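Local structure of Non-structural protein 5 (Modoc virus, 2WA2) at residues G188-V193 and E228-S233; W96-A101 and I133-K138. The protein probably methylates the viral RNA cap at guanine N7 and at the ribose 2'-O, using S-adenosylmethionine as methyl donor. The protein carries 4 engineered substitutions. All blocks are in the same frame, centred on the assembly; numbering follows the deposited sequence.

Interaction 1 of 2, residues G188-V193 and E228-S233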
loop_
_atom_site.group_PDB
_atom_site.type_symbol
_atom_site.label_atom_id
_atom_site.label_comp_id
_atom_site.label_asym_id
_atom_site.label_seq_id
_atom_site.Cartn_x
_atom_site.Cartn_y
_atom_site.Cartn_z
ATOM N N GLY A 188 0.776 14.404 3.842
ATOM C CA GLY A 188 1.008 13.497 2.727
ATOM C C GLY A 188 0.696 12.065 3.152
ATOM O O GLY A 188 0.671 11.742 4.360
ATOM N N PHE A 189 0.428 11.209 2.169
ATOM C CA PHE A 189 0.088 9.818 2.507
ATOM C C PHE A 189 0.337 8.855 1.346
ATOM O O PHE A 189 0.337 9.239 0.154
ATOM C CB PHE A 189 -1.357 9.712 3.066
ATOM C CG PHE A 189 -2.413 10.302 2.157
ATOM C CD1 PHE A 189 -2.909 9.573 1.054
ATOM C CD2 PHE A 189 -2.900 11.591 2.383
ATOM C CE1 PHE A 189 -3.885 10.149 0.217
ATOM C CE2 PHE A 189 -3.881 12.152 1.544
ATOM C CZ PHE A 189 -4.352 11.423 0.457
ATOM N N CYS A 190 0.585 7.593 1.686
ATOM C CA CYS A 190 0.740 6.571 0.666
ATOM C C CYS A 190 0.327 5.302 1.370
ATOM O O CYS A 190 1.007 4.867 2.285
ATOM C CB CYS A 190 2.187 6.497 0.166
ATOM S SG CYS A 190 2.518 5.172 -0.947
ATOM N N VAL A 191 -0.797 4.745 0.920
ATOM C CA VAL A 191 -1.508 3.678 1.626
ATOM C C VAL A 191 -1.783 2.518 0.647
ATOM O O VAL A 191 -2.440 2.714 -0.384
ATOM C CB VAL A 191 -2.848 4.186 2.212
ATOM C CG1 VAL A 191 -3.565 3.044 2.906
ATOM C CG2 VAL A 191 -2.591 5.398 3.224
ATOM N N LYS A 192 -1.302 1.319 0.989
ATOM C CA LYS A 192 -1.681 0.119 0.230
ATOM C C LYS A 192 -3.192 -0.157 0.252
ATOM O O LYS A 192 -3.833 -0.131 1.317
ATOM C CB LYS A 192 -0.916 -1.103 0.731
ATOM C CG LYS A 192 -1.085 -2.333 -0.177
ATOM C CD LYS A 192 -0.229 -3.525 0.313
ATOM C CE LYS A 192 -0.684 -4.783 -0.387
ATOM N NZ LYS A 192 0.312 -5.901 -0.194
ATOM N N VAL A 193 -3.748 -0.437 -0.932
ATOM C CA VAL A 193 -5.141 -0.853 -1.064
ATOM C C VAL A 193 -5.102 -2.242 -1.695
ATOM O O VAL A 193 -4.959 -2.386 -2.899
ATOM C CB VAL A 193 -5.986 0.140 -1.917
ATOM C CG1 VAL A 193 -7.468 -0.261 -1.928
ATOM C CG2 VAL A 193 -5.840 1.590 -1.380
ATOM N N GLU A 228 -3.047 -5.060 -5.935
ATOM C CA GLU A 228 -2.723 -3.930 -5.009
ATOM C C GLU A 228 -2.546 -2.620 -5.764
ATOM O O GLU A 228 -1.920 -2.559 -6.825
ATOM C CB GLU A 228 -1.468 -4.187 -4.150
ATOM C CG GLU A 228 -0.184 -4.192 -4.994
ATOM C CD GLU A 228 1.021 -4.766 -4.271
ATOM O OE1 GLU A 228 0.839 -5.317 -3.170
ATOM O OE2 GLU A 228 2.147 -4.675 -4.820
ATOM N N MET A 229 -3.152 -1.582 -5.221
ATOM C CA MET A 229 -2.913 -0.218 -5.706
ATOM C C MET A 229 -2.636 0.691 -4.498
ATOM O O MET A 229 -2.803 0.278 -3.335
ATOM C CB MET A 229 -4.106 0.246 -6.545
ATOM C CG MET A 229 -4.241 -0.579 -7.833
ATOM S SD MET A 229 -5.742 -0.213 -8.764
ATOM C CE MET A 229 -5.397 1.477 -9.353
ATOM N N TYR A 230 -2.164 1.909 -4.754
ATOM C CA TYR A 230 -1.694 2.766 -3.673
ATOM C C TYR A 230 -2.460 4.067 -3.632
ATOM O O TYR A 230 -2.525 4.777 -4.631
ATOM C CB TYR A 230 -0.191 2.986 -3.724
ATOM C CG TYR A 230 0.523 1.731 -3.269
ATOM C CD1 TYR A 230 0.858 1.558 -1.922
ATOM C CD2 TYR A 230 0.810 0.708 -4.171
ATOM C CE1 TYR A 230 1.495 0.391 -1.484
ATOM C CE2 TYR A 230 1.439 -0.484 -3.734
ATOM C CZ TYR A 230 1.767 -0.618 -2.386
ATOM O OH TYR A 230 2.353 -1.788 -1.929
ATOM N N PHE A 231 -3.073 4.352 -2.493
ATOM C CA PHE A 231 -3.838 5.583 -2.345
ATOM C C PHE A 231 -2.827 6.624 -1.890
ATOM O O PHE A 231 -2.241 6.497 -0.798
ATOM C CB PHE A 231 -4.987 5.404 -1.331
ATOM C CG PHE A 231 -5.782 6.659 -1.061
ATOM C CD1 PHE A 231 -6.515 7.281 -2.080
ATOM C CD2 PHE A 231 -5.834 7.207 0.232
ATOM C CE1 PHE A 231 -7.265 8.445 -1.832
ATOM C CE2 PHE A 231 -6.593 8.381 0.498
ATOM C CZ PHE A 231 -7.292 9.008 -0.536
ATOM N N VAL A 232 -2.632 7.649 -2.734
ATOM C CA VAL A 232 -1.509 8.571 -2.581
ATOM C C VAL A 232 -1.973 10.051 -2.611
ATOM O O VAL A 232 -2.981 10.394 -3.250
ATOM C CB VAL A 232 -0.388 8.310 -3.651
ATOM C CG1 VAL A 232 0.256 6.884 -3.550
ATOM C CG2 VAL A 232 -0.919 8.536 -5.079
ATOM N N SER A 233 -1.256 10.909 -1.894
ATOM C CA SER A 233 -1.611 12.313 -1.798
ATOM C C SER A 233 -1.155 13.125 -3.017
ATOM O O SER A 233 -1.774 14.134 -3.314
ATOM C CB SER A 233 -1.025 12.935 -0.516
ATOM O OG SER A 233 0.328 12.588 -0.385
#
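Phe189 lies as a flat plate between Ser233 and Phe231. Its CG sits between the backbone N and the carbonyl carbon (chi1 55°), and the CB of Ser233 makes a CH-pi contact over the centre of one ring face, 3.6 Å from the centroid of the Phe189 ring. Phe189 CE1 lies over the face of the Phe231 ring, offset toward its rim, 3.2 Å from Phe231 CE2, a tight fit. The two planes are only 24° apart but are displaced, leaving little overlap. Ser233 OG also accepts a nearly straight bond from Phe189 N (2.9 Å). Further along, Val193 CG2 packs against Phe231 CB, continuing this apolar face, which helix 163-183 covers through Leu181, Val173, Ile177 and Thr170. Antiparallel backbone bonds hold the register; in the central pair Phe231 N reaches Val191 O at 2.7 Å. On the other face, Cys190 SG sits obliquely beside Tyr230, and the ring rests against Lys192, with Tyr230 CE1 3.6 Å from Lys192 CB. The extended Lys192 chain runs past the phenol until NZ forms a weak salt-bridge bond to Glu228 OE1 (3.1 Å), while Gly157 O is its stronger partner. Tyr230 OH bonds Asp155, and Glu228 OE2 bonds Lys70 and Ser222. Lys70, Asp155, Lys192 and Glu228 match the K-D-K-E tetrad of flavivirus 2'-O-methyltransferases and gather where the C-terminal ends of strands 151-154 and 188-193 meet the start of 229-232, in a Rossmann-like methyltransferase sheet.

Interaction 2 of 2, residues W96-A101 and I133-K138. With SAM (S-adenosylmethionine), chain C.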
loop_
_atom_site.group_PDB
_atom_site.type_symbol
_atom_site.label_atom_id
_atom_site.label_comp_id
_atom_site.label_asym_id
_atom_site.label_seq_id
_atom_site.Cartn_x
_atom_site.Cartn_y
_atom_site.Cartn_z
ATOM N N TRP A 96 10.336 0.407 3.900
ATOM C CA TRP A 96 9.792 1.760 3.679
ATOM C C TRP A 96 10.393 2.766 4.656
ATOM O O TRP A 96 10.609 3.916 4.311
ATOM C CB TRP A 96 8.256 1.764 3.811
ATOM C CG TRP A 96 7.508 1.283 2.542
ATOM C CD1 TRP A 96 8.008 0.504 1.527
ATOM C CD2 TRP A 96 6.152 1.583 2.185
ATOM N NE1 TRP A 96 7.037 0.306 0.556
ATOM C CE2 TRP A 96 5.892 0.949 0.938
ATOM C CE3 TRP A 96 5.124 2.333 2.793
ATOM C CZ2 TRP A 96 4.660 1.057 0.288
ATOM C CZ3 TRP A 96 3.880 2.442 2.134
ATOM C CH2 TRP A 96 3.666 1.800 0.902
ATOM N N SER A 97 10.630 2.335 5.890
ATOM C CA SER A 97 11.138 3.219 6.931
ATOM C C SER A 97 12.572 3.648 6.624
ATOM O O SER A 97 12.922 4.817 6.787
ATOM C CB SER A 97 11.051 2.515 8.284
ATOM O OG SER A 97 9.709 2.566 8.741
ATOM N N TYR A 98 13.377 2.701 6.159
ATOM C CA TYR A 98 14.765 2.954 5.765
ATOM C C TYR A 98 14.801 3.786 4.500
ATOM O O TYR A 98 15.671 4.644 4.341
ATOM C CB TYR A 98 15.533 1.649 5.587
ATOM C CG TYR A 98 15.971 1.044 6.901
ATOM C CD1 TYR A 98 16.949 1.668 7.686
ATOM C CD2 TYR A 98 15.406 -0.136 7.369
ATOM C CE1 TYR A 98 17.336 1.132 8.914
ATOM C CE2 TYR A 98 15.811 -0.692 8.588
ATOM C CZ TYR A 98 16.758 -0.048 9.351
ATOM O OH TYR A 98 17.133 -0.591 10.557
ATOM N N TYR A 99 13.848 3.552 3.601
ATOM C CA TYR A 99 13.741 4.418 2.448
ATOM C C TYR A 99 13.423 5.846 2.877
ATOM O O TYR A 99 14.151 6.781 2.522
ATOM C CB TYR A 99 12.741 3.908 1.401
ATOM C CG TYR A 99 12.734 4.830 0.214
ATOM C CD1 TYR A 99 13.746 4.769 -0.748
ATOM C CD2 TYR A 99 11.771 5.823 0.093
ATOM C CE1 TYR A 99 13.765 5.665 -1.833
ATOM C CE2 TYR A 99 11.775 6.717 -0.992
ATOM C CZ TYR A 99 12.781 6.637 -1.936
ATOM O OH TYR A 99 12.755 7.533 -2.989
ATOM N N ALA A 100 12.343 6.014 3.649
ATOM C CA ALA A 100 11.928 7.308 4.138
ATOM C C ALA A 100 13.059 8.010 4.895
ATOM O O ALA A 100 13.270 9.190 4.702
ATOM C CB ALA A 100 10.698 7.173 5.036
ATOM N N ALA A 101 13.767 7.272 5.749
ATOM C CA ALA A 101 14.822 7.842 6.598
ATOM C C ALA A 101 16.028 8.403 5.814
ATOM O O ALA A 101 16.802 9.241 6.335
ATOM C CB ALA A 101 15.285 6.818 7.642
ATOM N N ILE A 133 15.105 6.552 12.662
ATOM C CA ILE A 133 13.967 5.622 12.829
ATOM C C ILE A 133 13.858 5.099 14.252
ATOM O O ILE A 133 14.880 4.763 14.874
ATOM C CB ILE A 133 14.036 4.401 11.856
ATOM C CG1 ILE A 133 14.315 4.863 10.430
ATOM C CG2 ILE A 133 12.700 3.605 11.876
ATOM C CD1 ILE A 133 15.002 3.818 9.566
ATOM N N THR A 134 12.621 5.072 14.749
ATOM C CA THR A 134 12.230 4.315 15.928
ATOM C C THR A 134 11.291 3.197 15.497
ATOM O O THR A 134 10.166 3.463 15.036
ATOM C CB THR A 134 11.502 5.192 16.963
ATOM O OG1 THR A 134 12.361 6.269 17.341
ATOM C CG2 THR A 134 11.128 4.362 18.192
ATOM N N PHE A 135 11.759 1.954 15.633
ATOM C CA PHE A 135 10.922 0.792 15.334
ATOM C C PHE A 135 10.224 0.353 16.598
ATOM O O PHE A 135 10.863 0.239 17.666
ATOM C CB PHE A 135 11.743 -0.365 14.784
ATOM C CG PHE A 135 12.176 -0.175 13.369
ATOM C CD1 PHE A 135 11.272 -0.324 12.332
ATOM C CD2 PHE A 135 13.501 0.094 13.065
ATOM C CE1 PHE A 135 11.686 -0.161 10.988
ATOM C CE2 PHE A 135 13.916 0.254 11.759
ATOM C CZ PHE A 135 12.999 0.121 10.712
ATOM N N LYS A 136 8.920 0.141 16.485
ATOM C CA LYS A 136 8.171 -0.488 17.545
ATOM C C LYS A 136 7.378 -1.711 17.063
ATOM O O LYS A 136 6.394 -1.578 16.338
ATOM C CB LYS A 136 7.289 0.521 18.283
ATOM C CG LYS A 136 6.930 0.026 19.711
ATOM C CD LYS A 136 7.372 1.023 20.808
ATOM C CE LYS A 136 6.353 2.182 21.011
ATOM N NZ LYS A 136 4.923 1.796 21.381
ATOM N N SER A 137 7.821 -2.898 17.463
ATOM C CA SER A 137 7.056 -4.118 17.227
ATOM C C SER A 137 6.037 -4.324 18.342
ATOM O O SER A 137 5.980 -3.543 19.313
ATOM C CB SER A 137 7.969 -5.348 17.080
ATOM O OG SER A 137 8.892 -5.119 16.030
ATOM N N LYS A 138 5.225 -5.357 18.189
ATOM C CA LYS A 138 4.193 -5.714 19.140
ATOM C C LYS A 138 3.187 -4.583 19.343
ATOM O O LYS A 138 2.843 -4.220 20.478
ATOM C CB LYS A 138 4.825 -6.158 20.483
ATOM C CG LYS A 138 6.028 -7.049 20.298
ATOM C CD LYS A 138 5.658 -8.393 19.797
ATOM C CE LYS A 138 6.915 -9.302 19.794
ATOM N NZ LYS A 138 6.576 -10.564 19.086
HETATM N N SAM C . 6.437 -1.800 3.639
HETATM C CA SAM C . 6.983 -3.114 4.117
HETATM C C SAM C . 8.478 -3.216 3.801
HETATM O O SAM C . 8.981 -2.412 3.007
HETATM O OXT SAM C . 9.218 -4.088 4.295
HETATM C CB SAM C . 6.235 -4.273 3.457
HETATM C CG SAM C . 4.801 -4.436 3.946
HETATM S SD SAM C . 4.843 -5.424 5.450
HETATM C CE SAM C . 4.782 -7.081 4.694
HETATM C "C5'" SAM C . 3.133 -5.356 6.022
HETATM C "C4'" SAM C . 3.182 -5.631 7.525
HETATM O "O4'" SAM C . 2.044 -5.148 8.191
HETATM C "C3'" SAM C . 3.234 -7.127 7.823
HETATM O "O3'" SAM C . 4.538 -7.417 8.265
HETATM C "C2'" SAM C . 2.231 -7.357 8.939
HETATM O "O2'" SAM C . 2.834 -8.077 9.985
HETATM C "C1'" SAM C . 1.899 -5.924 9.364
HETATM N N9 SAM C . 0.558 -5.789 9.923
HETATM C C8 SAM C . -0.597 -6.362 9.442
HETATM N N7 SAM C . -1.619 -5.985 10.217
HETATM C C5 SAM C . -1.110 -5.184 11.194
HETATM C C6 SAM C . -1.708 -4.519 12.266
HETATM N N6 SAM C . -3.001 -4.614 12.516
HETATM N N1 SAM C . -0.913 -3.737 13.083
HETATM C C2 SAM C . 0.435 -3.630 12.867
HETATM N N3 SAM C . 1.047 -4.281 11.814
HETATM C C4 SAM C . 0.255 -5.052 11.008
#
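With CG of Tyr98 anti to its carbonyl carbon (chi1 -79°) and CD1 of Ile133 carried outward by an extended chi2 of 154°, the two side chains cross at about a right angle. The Ile133 CD1 methyl lies over the ring face, 3.9 Å from the centroid of Tyr98. Ala101 closes in from the next turn of the helix, its CB 3.5 Å from Ile133 CG1, and Ser97 O touches the same CD1 methyl. Phe135 meets Tyr98 obliquely, planes at 47°: Phe135 CZ approaches Tyr98 CE2 to 3.6 Å, and CE2 reaches the hydroxyl, which is itself bonded to Val125 N. Ser97 CB approaches Phe135 obliquely, 3.9 Å from CE1, while its OG turns to Asp88. Helix 95-101 connects strands 86-89 and 106-112 in a beta-alpha-beta crossover of the Rossmann-like fold, and through this apolar patch it also covers the outermost strand, 133-136, running nearly antiparallel to it. No hydrogen bond crosses the contact. At the start of the segment the helix faces the cofactor: Trp96 N gives a weak bond to SAM O (3.3 Å), and the SAM amino nitrogen stands 3.4 Å above the indole plane, toward its rim.

Overall arrangement
The centres of interactions 1 and 2 lie about 18 Å apart, yet both belong to one sheet: interaction 2 covers its outermost strand 133-136, and interaction 1 joins two neighbouring strands toward the other end. Trp96 bridges them, its CH2 3.5 Å from Tyr230 CE1 and its CZ3 3.8 Å from Cys190 O, so the indole fills the gap between the helix and the face bearing Cys190 and Tyr230. S-adenosylmethionine lies near both: Trp96 touches its amino acid end, and the Lys192 side chain stays about 6 Å away at its nearest. Asp155 is a shared neighbour, touching Trp96 and Lys192 while bonding both Tyr230 and the cofactor.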